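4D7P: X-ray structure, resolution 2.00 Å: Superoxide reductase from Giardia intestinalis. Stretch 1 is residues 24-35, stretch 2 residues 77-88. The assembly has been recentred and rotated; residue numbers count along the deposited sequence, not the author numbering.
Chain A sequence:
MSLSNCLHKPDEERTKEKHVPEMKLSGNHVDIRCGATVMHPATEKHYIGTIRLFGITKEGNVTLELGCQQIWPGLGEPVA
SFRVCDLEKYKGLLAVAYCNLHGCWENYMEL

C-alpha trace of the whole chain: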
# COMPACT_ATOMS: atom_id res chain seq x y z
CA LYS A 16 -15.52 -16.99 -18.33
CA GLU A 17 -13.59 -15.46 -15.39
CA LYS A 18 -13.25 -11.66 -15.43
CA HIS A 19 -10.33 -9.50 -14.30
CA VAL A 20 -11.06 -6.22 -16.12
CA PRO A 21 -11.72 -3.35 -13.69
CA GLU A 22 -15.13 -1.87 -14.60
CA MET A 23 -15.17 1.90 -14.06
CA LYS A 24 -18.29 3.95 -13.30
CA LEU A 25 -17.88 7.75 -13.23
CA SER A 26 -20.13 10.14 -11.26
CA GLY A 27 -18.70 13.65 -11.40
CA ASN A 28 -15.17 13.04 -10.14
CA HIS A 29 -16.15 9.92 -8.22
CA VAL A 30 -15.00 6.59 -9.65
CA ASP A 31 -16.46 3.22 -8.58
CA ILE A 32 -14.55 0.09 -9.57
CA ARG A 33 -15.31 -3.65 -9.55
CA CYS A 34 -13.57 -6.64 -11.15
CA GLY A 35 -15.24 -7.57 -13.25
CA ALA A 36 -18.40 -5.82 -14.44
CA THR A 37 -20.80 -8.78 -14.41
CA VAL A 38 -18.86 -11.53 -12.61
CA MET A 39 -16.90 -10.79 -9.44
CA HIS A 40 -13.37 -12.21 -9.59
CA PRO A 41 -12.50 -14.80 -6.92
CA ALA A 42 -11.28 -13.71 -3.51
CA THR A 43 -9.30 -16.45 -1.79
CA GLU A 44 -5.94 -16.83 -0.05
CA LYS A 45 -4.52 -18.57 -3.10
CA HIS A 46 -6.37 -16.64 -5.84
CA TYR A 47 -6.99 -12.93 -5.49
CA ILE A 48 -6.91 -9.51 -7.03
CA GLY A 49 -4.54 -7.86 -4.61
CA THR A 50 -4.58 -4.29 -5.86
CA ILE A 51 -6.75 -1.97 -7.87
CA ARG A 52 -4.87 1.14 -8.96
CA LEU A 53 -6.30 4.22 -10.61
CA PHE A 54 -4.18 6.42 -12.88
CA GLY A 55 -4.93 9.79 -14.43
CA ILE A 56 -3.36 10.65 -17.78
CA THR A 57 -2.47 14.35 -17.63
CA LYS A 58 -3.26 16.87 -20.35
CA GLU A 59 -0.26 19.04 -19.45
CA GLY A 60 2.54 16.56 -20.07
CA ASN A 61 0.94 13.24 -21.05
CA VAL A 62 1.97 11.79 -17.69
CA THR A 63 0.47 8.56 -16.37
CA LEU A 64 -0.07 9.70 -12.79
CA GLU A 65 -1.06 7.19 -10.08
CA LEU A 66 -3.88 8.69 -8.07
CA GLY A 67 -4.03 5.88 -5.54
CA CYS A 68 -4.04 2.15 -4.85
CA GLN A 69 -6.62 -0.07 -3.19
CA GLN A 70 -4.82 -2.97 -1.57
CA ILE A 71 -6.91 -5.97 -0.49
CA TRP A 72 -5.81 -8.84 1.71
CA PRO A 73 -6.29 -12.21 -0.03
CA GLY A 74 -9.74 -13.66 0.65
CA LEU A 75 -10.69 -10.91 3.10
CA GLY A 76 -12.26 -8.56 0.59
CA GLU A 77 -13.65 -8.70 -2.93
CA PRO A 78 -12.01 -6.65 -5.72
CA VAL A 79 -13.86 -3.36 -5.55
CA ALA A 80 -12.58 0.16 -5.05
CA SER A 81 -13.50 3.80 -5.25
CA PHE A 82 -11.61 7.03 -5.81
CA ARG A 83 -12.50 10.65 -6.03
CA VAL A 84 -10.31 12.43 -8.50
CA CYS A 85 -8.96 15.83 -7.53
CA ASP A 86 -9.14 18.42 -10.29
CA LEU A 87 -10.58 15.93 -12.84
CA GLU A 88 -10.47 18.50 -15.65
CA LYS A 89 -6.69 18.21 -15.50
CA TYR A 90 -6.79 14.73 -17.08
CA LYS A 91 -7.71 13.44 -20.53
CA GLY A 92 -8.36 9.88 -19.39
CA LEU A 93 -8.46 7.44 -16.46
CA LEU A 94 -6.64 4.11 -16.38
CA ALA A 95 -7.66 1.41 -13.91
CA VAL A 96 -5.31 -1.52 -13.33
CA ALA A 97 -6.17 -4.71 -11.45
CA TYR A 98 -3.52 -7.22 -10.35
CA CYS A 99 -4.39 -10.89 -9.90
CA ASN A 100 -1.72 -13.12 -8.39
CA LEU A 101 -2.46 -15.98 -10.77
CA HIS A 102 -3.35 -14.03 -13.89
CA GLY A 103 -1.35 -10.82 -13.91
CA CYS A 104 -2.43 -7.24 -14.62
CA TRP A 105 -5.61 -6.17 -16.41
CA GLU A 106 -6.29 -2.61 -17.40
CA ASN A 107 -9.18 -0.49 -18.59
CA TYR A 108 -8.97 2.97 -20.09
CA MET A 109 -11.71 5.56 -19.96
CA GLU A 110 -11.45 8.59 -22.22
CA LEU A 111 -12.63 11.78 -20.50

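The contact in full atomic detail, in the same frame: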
# COMPACT_ATOMS: atom_id res chain seq x y z
N LYS A 24 -17.11 3.09 -13.19
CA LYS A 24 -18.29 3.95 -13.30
C LYS A 24 -17.97 5.34 -12.76
O LYS A 24 -17.49 5.48 -11.63
CB LYS A 24 -19.49 3.34 -12.56
CG LYS A 24 -19.89 1.95 -13.09
CD LYS A 24 -21.37 1.89 -13.44
CE LYS A 24 -21.70 0.66 -14.28
NZ LYS A 24 -22.24 1.03 -15.62
N LEU A 25 -18.24 6.37 -13.56
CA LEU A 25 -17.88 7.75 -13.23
C LEU A 25 -19.09 8.62 -12.90
O LEU A 25 -20.02 8.74 -13.71
CB LEU A 25 -17.10 8.37 -14.39
CG LEU A 25 -16.56 9.79 -14.27
CD1 LEU A 25 -15.48 9.86 -13.21
CD2 LEU A 25 -16.03 10.23 -15.64
N SER A 26 -19.08 9.23 -11.72
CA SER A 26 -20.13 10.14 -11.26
C SER A 26 -19.49 11.44 -10.82
O SER A 26 -19.03 11.54 -9.70
CB SER A 26 -20.92 9.56 -10.07
OG SER A 26 -21.07 8.15 -10.17
N GLY A 27 -19.47 12.45 -11.69
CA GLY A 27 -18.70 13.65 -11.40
C GLY A 27 -17.22 13.28 -11.38
O GLY A 27 -16.67 12.84 -12.39
N ASN A 28 -16.58 13.41 -10.22
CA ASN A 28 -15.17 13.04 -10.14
C ASN A 28 -14.99 11.77 -9.32
O ASN A 28 -13.87 11.33 -9.05
CB ASN A 28 -14.33 14.18 -9.56
CG ASN A 28 -14.65 14.47 -8.12
OD1 ASN A 28 -15.78 14.24 -7.67
ND2 ASN A 28 -13.66 14.96 -7.37
N HIS A 29 -16.13 11.17 -8.96
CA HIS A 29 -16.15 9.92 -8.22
C HIS A 29 -16.07 8.72 -9.14
O HIS A 29 -16.81 8.64 -10.13
CB HIS A 29 -17.42 9.82 -7.39
CG HIS A 29 -17.41 8.67 -6.45
ND1 HIS A 29 -16.86 8.74 -5.19
CD2 HIS A 29 -17.83 7.39 -6.61
CE1 HIS A 29 -16.97 7.56 -4.60
NE2 HIS A 29 -17.56 6.73 -5.44
N VAL A 30 -15.22 7.76 -8.81
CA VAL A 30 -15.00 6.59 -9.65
C VAL A 30 -15.23 5.31 -8.85
O VAL A 30 -14.54 5.08 -7.87
CB VAL A 30 -13.57 6.56 -10.23
CG1 VAL A 30 -13.38 5.33 -11.09
CG2 VAL A 30 -13.28 7.83 -11.03
N ASP A 31 -16.22 4.51 -9.23
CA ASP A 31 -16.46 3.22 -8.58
C ASP A 31 -15.93 2.10 -9.45
O ASP A 31 -16.20 2.06 -10.64
CB ASP A 31 -17.96 2.98 -8.33
CG ASP A 31 -18.51 3.88 -7.25
OD1 ASP A 31 -18.17 3.68 -6.06
OD2 ASP A 31 -19.29 4.79 -7.58
N ILE A 32 -15.18 1.18 -8.84
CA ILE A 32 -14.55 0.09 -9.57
C ILE A 32 -14.92 -1.29 -9.02
O ILE A 32 -14.98 -1.48 -7.81
CB ILE A 32 -13.02 0.22 -9.54
CG1 ILE A 32 -12.58 1.55 -10.14
CG2 ILE A 32 -12.38 -0.98 -10.24
CD1 ILE A 32 -11.11 1.79 -10.07
N ARG A 33 -15.18 -2.24 -9.92
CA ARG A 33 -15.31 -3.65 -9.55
C ARG A 33 -14.73 -4.55 -10.64
O ARG A 33 -14.83 -4.23 -11.84
CB ARG A 33 -16.77 -4.03 -9.28
CG ARG A 33 -17.72 -3.67 -10.39
CD ARG A 33 -19.07 -4.33 -10.15
NE ARG A 33 -19.05 -5.75 -10.49
CZ ARG A 33 -19.74 -6.69 -9.84
NH1 ARG A 33 -20.50 -6.36 -8.80
NH2 ARG A 33 -19.66 -7.96 -10.22
N CYS A 34 -14.13 -5.65 -10.23
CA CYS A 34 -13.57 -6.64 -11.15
C CYS A 34 -14.31 -7.98 -11.04
O CYS A 34 -14.21 -8.65 -10.01
CB CYS A 34 -12.09 -6.86 -10.86
SG CYS A 34 -11.15 -5.36 -10.52
N GLY A 35 -15.04 -8.38 -12.07
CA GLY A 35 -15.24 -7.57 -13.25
C GLY A 35 -16.65 -7.01 -13.22
O GLY A 35 -17.29 -7.00 -12.17
N GLU A 77 -13.45 -8.52 -1.50
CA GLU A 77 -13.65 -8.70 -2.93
C GLU A 77 -13.05 -7.53 -3.68
O GLU A 77 -12.88 -6.47 -3.08
CB GLU A 77 -15.13 -8.84 -3.24
CG GLU A 77 -15.77 -9.96 -2.44
CD GLU A 77 -17.15 -10.29 -2.93
OE1 GLU A 77 -17.24 -11.02 -3.93
OE2 GLU A 77 -18.13 -9.83 -2.32
N PRO A 78 -12.71 -7.71 -4.97
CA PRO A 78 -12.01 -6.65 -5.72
C PRO A 78 -12.93 -5.53 -6.19
O PRO A 78 -13.35 -5.48 -7.35
CB PRO A 78 -11.42 -7.39 -6.92
CG PRO A 78 -12.34 -8.57 -7.11
CD PRO A 78 -12.69 -8.99 -5.70
N VAL A 79 -13.23 -4.63 -5.25
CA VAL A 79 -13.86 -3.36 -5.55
C VAL A 79 -12.98 -2.22 -5.06
O VAL A 79 -12.07 -2.43 -4.23
CB VAL A 79 -15.24 -3.25 -4.87
CG1 VAL A 79 -16.12 -4.42 -5.29
CG2 VAL A 79 -15.08 -3.27 -3.37
N ALA A 80 -13.25 -1.02 -5.55
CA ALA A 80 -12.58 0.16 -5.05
C ALA A 80 -13.35 1.42 -5.41
O ALA A 80 -14.19 1.39 -6.31
CB ALA A 80 -11.12 0.24 -5.60
N SER A 81 -13.07 2.51 -4.72
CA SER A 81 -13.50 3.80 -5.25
C SER A 81 -12.48 4.90 -4.98
O SER A 81 -11.69 4.84 -4.04
CB SER A 81 -14.88 4.19 -4.70
OG SER A 81 -14.96 4.10 -3.30
N PHE A 82 -12.50 5.88 -5.87
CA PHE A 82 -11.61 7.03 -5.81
C PHE A 82 -12.43 8.27 -6.02
O PHE A 82 -13.56 8.21 -6.51
CB PHE A 82 -10.53 6.93 -6.86
CG PHE A 82 -9.67 5.72 -6.74
CD1 PHE A 82 -10.13 4.49 -7.17
CD2 PHE A 82 -8.41 5.80 -6.18
CE1 PHE A 82 -9.33 3.36 -7.06
CE2 PHE A 82 -7.61 4.69 -6.07
CZ PHE A 82 -8.08 3.46 -6.51
N ARG A 83 -11.86 9.40 -5.67
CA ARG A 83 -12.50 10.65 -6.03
C ARG A 83 -11.41 11.55 -6.55
O ARG A 83 -10.55 12.00 -5.80
CB ARG A 83 -13.23 11.25 -4.84
CG ARG A 83 -14.17 12.37 -5.21
CD ARG A 83 -15.15 12.65 -4.09
NE ARG A 83 -16.52 12.49 -4.55
CZ ARG A 83 -17.43 11.72 -3.96
NH1 ARG A 83 -17.11 11.03 -2.87
NH2 ARG A 83 -18.65 11.63 -4.46
N VAL A 84 -11.43 11.80 -7.85
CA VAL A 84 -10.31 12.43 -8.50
C VAL A 84 -10.26 13.93 -8.28
O VAL A 84 -11.17 14.66 -8.66
CB VAL A 84 -10.33 12.14 -10.01
CG1 VAL A 84 -9.18 12.85 -10.70
CG2 VAL A 84 -10.26 10.64 -10.25
N CYS A 85 -9.18 14.40 -7.67
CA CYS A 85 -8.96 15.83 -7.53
C CYS A 85 -8.77 16.48 -8.88
O CYS A 85 -8.08 15.92 -9.73
CB CYS A 85 -7.73 16.11 -6.67
SG CYS A 85 -7.93 15.62 -4.97
N ASP A 86 -9.38 17.65 -9.08
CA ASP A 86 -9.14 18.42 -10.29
C ASP A 86 -9.26 17.55 -11.55
O ASP A 86 -8.30 17.44 -12.31
CB ASP A 86 -7.74 19.05 -10.24
CG ASP A 86 -7.53 19.92 -9.01
OD1 ASP A 86 -8.45 20.69 -8.66
OD2 ASP A 86 -6.44 19.84 -8.40
N LEU A 87 -10.42 16.91 -11.75
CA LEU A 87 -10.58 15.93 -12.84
C LEU A 87 -10.32 16.53 -14.22
O LEU A 87 -9.86 15.84 -15.13
CB LEU A 87 -11.99 15.33 -12.81
CG LEU A 87 -12.32 14.26 -13.87
CD1 LEU A 87 -11.50 13.00 -13.66
CD2 LEU A 87 -13.81 13.92 -13.91
N GLU A 88 -10.61 17.83 -14.36
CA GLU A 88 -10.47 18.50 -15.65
C GLU A 88 -9.01 18.49 -16.11
O GLU A 88 -8.72 18.73 -17.28
CB GLU A 88 -11.01 19.93 -15.57
CG GLU A 88 -10.23 20.87 -14.64
CD GLU A 88 -10.65 20.76 -13.18
OE1 GLU A 88 -11.62 20.01 -12.89
OE2 GLU A 88 -10.01 21.42 -12.33
O HOH W 1 -19.69 13.44 -7.10

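What fills the apolar centre of this contact? Val30 and Ile32 from one strand and Ala80 and Phe82 from the other turn their side chains to the same face of the sheet, and all four are buried. Ile32 does most to join them: its CD1 lies 3.8 Å from CE1 of Phe82, while its CB sits 4.4 Å from CB of Ala80, so that Ile32 touches both apolar partners on this face. Toward one end, Val30 CG2 approaches Val84 CG2 at 4.2 Å; toward the other, Cys34 CB meets Pro78 CB at 4.0 Å.

What holds the two strands in register? They run antiparallel, their axes at 165°, and the backbones pair by the usual alternation of wide and narrow sites. At Val30 and Phe82 the bonds are reciprocal, Val30 N to Phe82 O at 2.9 Å and Phe82 N to Val30 O at 3.0 Å. Ile32 and Ala80 repeat the pattern, with Ile32 N giving to Ala80 O at 2.7 Å and Ala80 N to Ile32 O at 2.9 Å. Between these pairs, Asp31 faces Ser81 without a backbone hydrogen bond, and the carbonyls also receive CA-H contacts, such as Ser81 CA to Val30 O at 3.1 Å. The ladder extends to Cys34, whose N donates to Pro78 O at 3.0 Å.

How is the turn end of the hairpin fastened to the second stretch? A type II' turn from Ser26 to His29 places Asn28 where it can bond through both backbone and side chain. Val84 N donates to Asn28 O, and Asn28 ND2 returns a bond to Val84 O, each at 2.8 Å, so one residue grips both polar backbone atoms of the other. Leu87 points toward this turn and packs its CD2 3.4 Å from Gly27 O and 4.1 Å from Asn28 CA, adding an apolar cover beside the polar clasp.

What occupies the polar edge? On the face opposite Ile32 and Phe82, His29 and Arg83 lie side by side. His29 ND1 sits over one face of the Arg83 guanidinium, 3.3 Å from CZ, a position that favours packing over hydrogen bonding: the angles to both terminal nitrogens are poor. The other ring nitrogen, His29 NE2, makes a weak hydrogen bond of 3.2 Å to Asp31 OD1 within its own strand. Farther out, a water gives a hydrogen bond to Ser26 O at 3.3 Å and accepts a weak one from Arg83 NH2 at 3.4 Å, linking the arginine to the turn.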